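Phosphodiesterase (Salpingoeca rosetta, PDB 7D7P) belongs to the cyclic nucleotide phosphodiesterase family of the HD superfamily, an all-helical fold built around a metal site that here holds zinc and magnesium ions. Local coordinates at residues A[103-115]-A[270-282]. Sequence-based numbering, arbitrary orientation.
Sequences KNPFHNWRHAVMV and SNKRWSARLQKEF. With ZN (zinc ion), chain G.
Glu281 reaches from helix 268-291 into the loop 104-108 and binds it through both carboxylate oxygens. Its CB leads to CG, which packs on Pro105 CD at 3.7 Å; the extended chain then carries the carboxylate to the turn centred on His107. OE2 accepts two backbone donors from the same face of its plane, Phe106 N at 2.8 Å and His107 N at 2.9 Å. OE1 lies in the imidazole plane and offers its syn lone pair to His107 ND1 at 2.8 Å. A glutamate suits this place because one acid ties down two amides and fixes the ring's rotation, leaving His107 NE2 facing a zinc-bound water. Phe106, CG anti to the backbone N (chi1 -175°), offers flat faces: Leu278 CD1 lies over one, and the Trp274 edge makes a T-shaped pair, planes at 83°. Arg277 is long enough for NH1 to reach Pro105 O, which lies in the guanidinium plane, at 2.9 Å. Helices 109-115 and 270-282 cross at -134°, axes 13.0 Å apart; the broad indole of Trp274 spans this, CH2 3.6 Å from His111 N, while Phe106 CE1 covers the His111 ring. His111, its ND1 bonded to His262, joins His146, Asp147 and Asp260 on zinc; helices 63-76 and 305-330 flank the pair.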
loop_
_atom_site.group_PDB
_atom_site.type_symbol
_atom_site.label_atom_id
_atom_site.label_comp_id
_atom_site.label_asym_id
_atom_site.label_seq_id
_atom_site.Cartn_x
_atom_site.Cartn_y
_atom_site.Cartn_z
ATOM N N LYS A 103 0.144 -15.041 31.623
ATOM C CA LYS A 103 -0.314 -13.660 31.776
ATOM C C LYS A 103 0.530 -12.706 30.925
ATOM O O LYS A 103 1.174 -11.778 31.415
ATOM C CB LYS A 103 -0.287 -13.261 33.246
ATOM N N ASN A 104 0.511 -12.952 29.618
ATOM C CA ASN A 104 1.193 -12.086 28.672
ATOM C C ASN A 104 0.311 -10.889 28.324
ATOM O O ASN A 104 -0.912 -10.938 28.483
ATOM C CB ASN A 104 1.546 -12.862 27.404
ATOM C CG ASN A 104 2.446 -14.050 27.677
ATOM O OD1 ASN A 104 3.493 -13.923 28.313
ATOM N ND2 ASN A 104 2.037 -15.221 27.199
ATOM N N PRO A 105 0.915 -9.792 27.857
ATOM C CA PRO A 105 0.096 -8.642 27.431
ATOM C C PRO A 105 -0.824 -8.954 26.262
ATOM O O PRO A 105 -1.975 -8.504 26.255
ATOM C CB PRO A 105 1.147 -7.584 27.061
ATOM C CG PRO A 105 2.371 -7.976 27.817
ATOM C CD PRO A 105 2.354 -9.476 27.870
ATOM N N PHE A 106 -0.353 -9.710 25.272
ATOM C CA PHE A 106 -1.153 -10.044 24.097
ATOM C C PHE A 106 -1.527 -11.515 24.050
ATOM O O PHE A 106 -2.712 -11.854 23.977
ATOM C CB PHE A 106 -0.408 -9.645 22.814
ATOM C CG PHE A 106 -1.212 -9.856 21.555
ATOM C CD1 PHE A 106 -1.264 -11.103 20.944
ATOM C CD2 PHE A 106 -1.908 -8.807 20.980
ATOM C CE1 PHE A 106 -2.001 -11.301 19.795
ATOM C CE2 PHE A 106 -2.645 -8.997 19.826
ATOM C CZ PHE A 106 -2.693 -10.246 19.233
ATOM N N HIS A 107 -0.543 -12.419 24.066
ATOM C CA HIS A 107 -0.805 -13.847 23.875
ATOM C C HIS A 107 -1.279 -14.438 25.199
ATOM O O HIS A 107 -0.551 -15.137 25.909
ATOM C CB HIS A 107 0.434 -14.559 23.346
ATOM C CG HIS A 107 0.781 -14.196 21.933
ATOM N ND1 HIS A 107 1.702 -13.219 21.619
ATOM C CD2 HIS A 107 0.327 -14.678 20.752
ATOM C CE1 HIS A 107 1.801 -13.117 20.305
ATOM N NE2 HIS A 107 0.976 -13.990 19.757
ATOM N N ASN A 108 -2.539 -14.151 25.525
ATOM C CA ASN A 108 -3.116 -14.550 26.802
ATOM C C ASN A 108 -4.464 -15.235 26.597
ATOM O O ASN A 108 -4.876 -15.489 25.460
ATOM C CB ASN A 108 -3.266 -13.333 27.722
ATOM C CG ASN A 108 -3.948 -12.156 27.037
ATOM O OD1 ASN A 108 -4.969 -12.317 26.368
ATOM N ND2 ASN A 108 -3.383 -10.962 27.201
ATOM N N TRP A 109 -5.161 -15.527 27.699
ATOM C CA TRP A 109 -6.442 -16.223 27.611
ATOM C C TRP A 109 -7.482 -15.402 26.862
ATOM O O TRP A 109 -8.353 -15.968 26.192
ATOM C CB TRP A 109 -6.939 -16.566 29.016
ATOM C CG TRP A 109 -8.410 -16.892 29.124
ATOM C CD1 TRP A 109 -9.370 -16.142 29.743
ATOM C CD2 TRP A 109 -9.073 -18.070 28.643
ATOM N NE1 TRP A 109 -10.587 -16.770 29.665
ATOM C CE2 TRP A 109 -10.434 -17.956 28.996
ATOM C CE3 TRP A 109 -8.650 -19.206 27.948
ATOM C CZ2 TRP A 109 -11.374 -18.931 28.670
ATOM C CZ3 TRP A 109 -9.586 -20.173 27.624
ATOM C CH2 TRP A 109 -10.932 -20.030 27.987
ATOM N N ARG A 110 -7.414 -14.074 26.962
ATOM C CA ARG A 110 -8.386 -13.247 26.257
ATOM C C ARG A 110 -8.135 -13.244 24.753
ATOM O O ARG A 110 -9.086 -13.136 23.971
ATOM C CB ARG A 110 -8.373 -11.830 26.824
ATOM C CG ARG A 110 -9.192 -11.714 28.100
ATOM C CD ARG A 110 -9.029 -10.369 28.787
ATOM N NE ARG A 110 -10.042 -10.180 29.822
ATOM C CZ ARG A 110 -9.993 -10.731 31.032
ATOM N NH1 ARG A 110 -8.974 -11.509 31.371
ATOM N NH2 ARG A 110 -10.964 -10.502 31.905
ATOM N N HIS A 111 -6.876 -13.375 24.329
ATOM C CA HIS A 111 -6.594 -13.543 22.905
ATOM C C HIS A 111 -7.183 -14.848 22.382
ATOM O O HIS A 111 -7.716 -14.896 21.268
ATOM C CB HIS A 111 -5.086 -13.500 22.657
ATOM C CG HIS A 111 -4.690 -13.877 21.263
ATOM N ND1 HIS A 111 -5.153 -13.208 20.151
ATOM C CD2 HIS A 111 -3.872 -14.852 20.799
ATOM C CE1 HIS A 111 -4.641 -13.754 19.063
ATOM N NE2 HIS A 111 -3.860 -14.754 19.428
ATOM N N ALA A 112 -7.093 -15.919 23.176
ATOM C CA ALA A 112 -7.674 -17.195 22.769
ATOM C C ALA A 112 -9.183 -17.083 22.583
ATOM O O ALA A 112 -9.734 -17.609 21.609
ATOM C CB ALA A 112 -7.341 -18.275 23.798
ATOM N N VAL A 113 -9.869 -16.405 23.508
ATOM C CA VAL A 113 -11.316 -16.244 23.385
ATOM C C VAL A 113 -11.656 -15.384 22.174
ATOM O O VAL A 113 -12.647 -15.635 21.477
ATOM C CB VAL A 113 -11.900 -15.656 24.683
ATOM C CG1 VAL A 113 -13.410 -15.473 24.560
ATOM C CG2 VAL A 113 -11.561 -16.550 25.865
ATOM N N MET A 114 -10.838 -14.362 21.905
ATOM C CA MET A 114 -11.034 -13.536 20.715
ATOM C C MET A 114 -10.953 -14.368 19.441
ATOM O O MET A 114 -11.738 -14.168 18.507
ATOM C CB MET A 114 -9.993 -12.415 20.680
ATOM C CG MET A 114 -10.277 -11.266 21.630
ATOM S SD MET A 114 -11.591 -10.201 21.017
ATOM C CE MET A 114 -10.667 -9.046 20.000
ATOM N N VAL A 115 -10.002 -15.301 19.377
ATOM C CA VAL A 115 -9.861 -16.123 18.181
ATOM C C VAL A 115 -10.988 -17.145 18.101
ATOM O O VAL A 115 -11.481 -17.462 17.011
ATOM C CB VAL A 115 -8.471 -16.787 18.157
ATOM C CG1 VAL A 115 -8.348 -17.760 16.988
ATOM C CG2 VAL A 115 -7.396 -15.721 18.071
ATOM N N SER A 270 -10.296 -1.135 19.747
ATOM C CA SER A 270 -9.820 -2.501 19.941
ATOM C C SER A 270 -8.507 -2.733 19.204
ATOM O O SER A 270 -7.597 -3.385 19.733
ATOM C CB SER A 270 -10.891 -3.495 19.481
ATOM O OG SER A 270 -10.363 -4.806 19.370
ATOM N N ASN A 271 -8.389 -2.197 17.983
ATOM C CA ASN A 271 -7.149 -2.317 17.222
ATOM C C ASN A 271 -5.970 -1.729 17.991
ATOM O O ASN A 271 -4.893 -2.335 18.049
ATOM C CB ASN A 271 -7.309 -1.626 15.864
ATOM C CG ASN A 271 -6.199 -1.981 14.876
ATOM O OD1 ASN A 271 -6.214 -1.530 13.726
ATOM N ND2 ASN A 271 -5.239 -2.783 15.314
ATOM N N LYS A 272 -6.160 -0.558 18.602
ATOM C CA LYS A 272 -5.047 0.138 19.240
ATOM C C LYS A 272 -4.627 -0.532 20.544
ATOM O O LYS A 272 -3.429 -0.645 20.827
ATOM C CB LYS A 272 -5.419 1.600 19.487
ATOM C CG LYS A 272 -4.248 2.464 19.920
ATOM C CD LYS A 272 -4.708 3.854 20.328
ATOM C CE LYS A 272 -3.531 4.805 20.432
ATOM N NZ LYS A 272 -2.415 4.207 21.217
ATOM N N ARG A 273 -5.592 -0.970 21.357
ATOM C CA ARG A 273 -5.251 -1.560 22.649
ATOM C C ARG A 273 -4.500 -2.876 22.483
ATOM O O ARG A 273 -3.532 -3.139 23.204
ATOM C CB ARG A 273 -6.514 -1.772 23.486
ATOM C CG ARG A 273 -7.170 -0.486 23.959
ATOM C CD ARG A 273 -8.525 -0.759 24.594
ATOM N NE ARG A 273 -8.405 -1.394 25.902
ATOM C CZ ARG A 273 -9.431 -1.870 26.600
ATOM N NH1 ARG A 273 -10.664 -1.792 26.113
ATOM N NH2 ARG A 273 -9.228 -2.431 27.785
ATOM N N TRP A 274 -4.936 -3.717 21.545
ATOM C CA TRP A 274 -4.265 -4.996 21.339
ATOM C C TRP A 274 -2.909 -4.808 20.669
ATOM O O TRP A 274 -1.946 -5.509 21.001
ATOM C CB TRP A 274 -5.149 -5.927 20.511
ATOM C CG TRP A 274 -6.273 -6.539 21.287
ATOM C CD1 TRP A 274 -7.571 -6.115 21.322
ATOM C CD2 TRP A 274 -6.202 -7.689 22.139
ATOM N NE1 TRP A 274 -8.313 -6.933 22.142
ATOM C CE2 TRP A 274 -7.497 -7.906 22.656
ATOM C CE3 TRP A 274 -5.172 -8.557 22.514
ATOM C CZ2 TRP A 274 -7.788 -8.954 23.527
ATOM C CZ3 TRP A 274 -5.463 -9.599 23.383
ATOM C CH2 TRP A 274 -6.759 -9.787 23.880
ATOM N N SER A 275 -2.813 -3.868 19.724
ATOM C CA SER A 275 -1.533 -3.610 19.068
ATOM C C SER A 275 -0.507 -3.065 20.054
ATOM O O SER A 275 0.678 -3.408 19.978
ATOM C CB SER A 275 -1.720 -2.641 17.902
ATOM O OG SER A 275 -2.356 -3.278 16.808
ATOM N N ALA A 276 -0.941 -2.209 20.981
ATOM C CA ALA A 276 -0.034 -1.713 22.010
ATOM C C ALA A 276 0.422 -2.833 22.936
ATOM O O ALA A 276 1.541 -2.785 23.460
ATOM C CB ALA A 276 -0.701 -0.598 22.814
ATOM N N ARG A 277 -0.427 -3.842 23.146
ATOM C CA ARG A 277 -0.036 -4.987 23.961
ATOM C C ARG A 277 0.981 -5.860 23.237
ATOM O O ARG A 277 1.906 -6.389 23.862
ATOM C CB ARG A 277 -1.274 -5.797 24.346
ATOM C CG ARG A 277 -2.142 -5.094 25.372
ATOM C CD ARG A 277 -3.501 -5.751 25.533
ATOM N NE ARG A 277 -4.200 -5.230 26.704
ATOM C CZ ARG A 277 -4.198 -5.819 27.895
ATOM N NH1 ARG A 277 -3.533 -6.952 28.071
ATOM N NH2 ARG A 277 -4.859 -5.276 28.909
ATOM N N LEU A 278 0.828 -6.023 21.919
ATOM C CA LEU A 278 1.809 -6.787 21.154
ATOM C C LEU A 278 3.155 -6.073 21.119
ATOM O O LEU A 278 4.209 -6.716 21.208
ATOM C CB LEU A 278 1.295 -7.033 19.735
ATOM C CG LEU A 278 2.165 -7.942 18.862
ATOM C CD1 LEU A 278 2.161 -9.368 19.401
ATOM C CD2 LEU A 278 1.716 -7.908 17.403
ATOM N N GLN A 279 3.138 -4.744 20.981
ATOM C CA GLN A 279 4.379 -3.976 21.007
ATOM C C GLN A 279 5.120 -4.173 22.324
ATOM O O GLN A 279 6.354 -4.249 22.344
ATOM C CB GLN A 279 4.080 -2.493 20.773
ATOM C CG GLN A 279 5.317 -1.618 20.611
ATOM C CD GLN A 279 4.988 -0.133 20.612
ATOM O OE1 GLN A 279 4.219 0.342 21.445
ATOM N NE2 GLN A 279 5.563 0.602 19.669
ATOM N N LYS A 280 4.382 -4.269 23.433
ATOM C CA LYS A 280 5.017 -4.502 24.727
ATOM C C LYS A 280 5.735 -5.845 24.757
ATOM O O LYS A 280 6.825 -5.960 25.331
ATOM C CB LYS A 280 3.976 -4.422 25.845
ATOM C CG LYS A 280 4.576 -4.337 27.238
ATOM C CD LYS A 280 3.496 -4.311 28.305
ATOM C CE LYS A 280 3.710 -3.165 29.282
ATOM N NZ LYS A 280 2.859 -3.311 30.496
ATOM N N GLU A 281 5.140 -6.874 24.147
ATOM C CA GLU A 281 5.823 -8.158 24.038
ATOM C C GLU A 281 7.067 -8.045 23.164
ATOM O O GLU A 281 8.119 -8.604 23.496
ATOM C CB GLU A 281 4.872 -9.216 23.482
ATOM C CG GLU A 281 3.709 -9.538 24.399
ATOM C CD GLU A 281 2.941 -10.766 23.960
ATOM O OE1 GLU A 281 3.336 -11.395 22.953
ATOM O OE2 GLU A 281 1.942 -11.104 24.628
ATOM N N PHE A 282 6.963 -7.325 22.044
ATOM C CA PHE A 282 8.126 -7.122 21.186
ATOM C C PHE A 282 9.257 -6.439 21.947
ATOM O O PHE A 282 10.421 -6.840 21.832
ATOM C CB PHE A 282 7.740 -6.297 19.955
ATOM C CG PHE A 282 6.895 -7.042 18.953
ATOM C CD1 PHE A 282 6.613 -8.388 19.117
ATOM C CD2 PHE A 282 6.391 -6.390 17.839
ATOM C CE1 PHE A 282 5.838 -9.067 18.196
ATOM C CE2 PHE A 282 5.618 -7.065 16.913
ATOM C CZ PHE A 282 5.341 -8.406 17.092
HETATM ZN ZN ZN G . -2.691 -16.249 18.214
HETATM O O HOH W 1 -1.114 -14.514 17.820
HETATM O O HOH W 2 -1.095 -17.574 16.834
#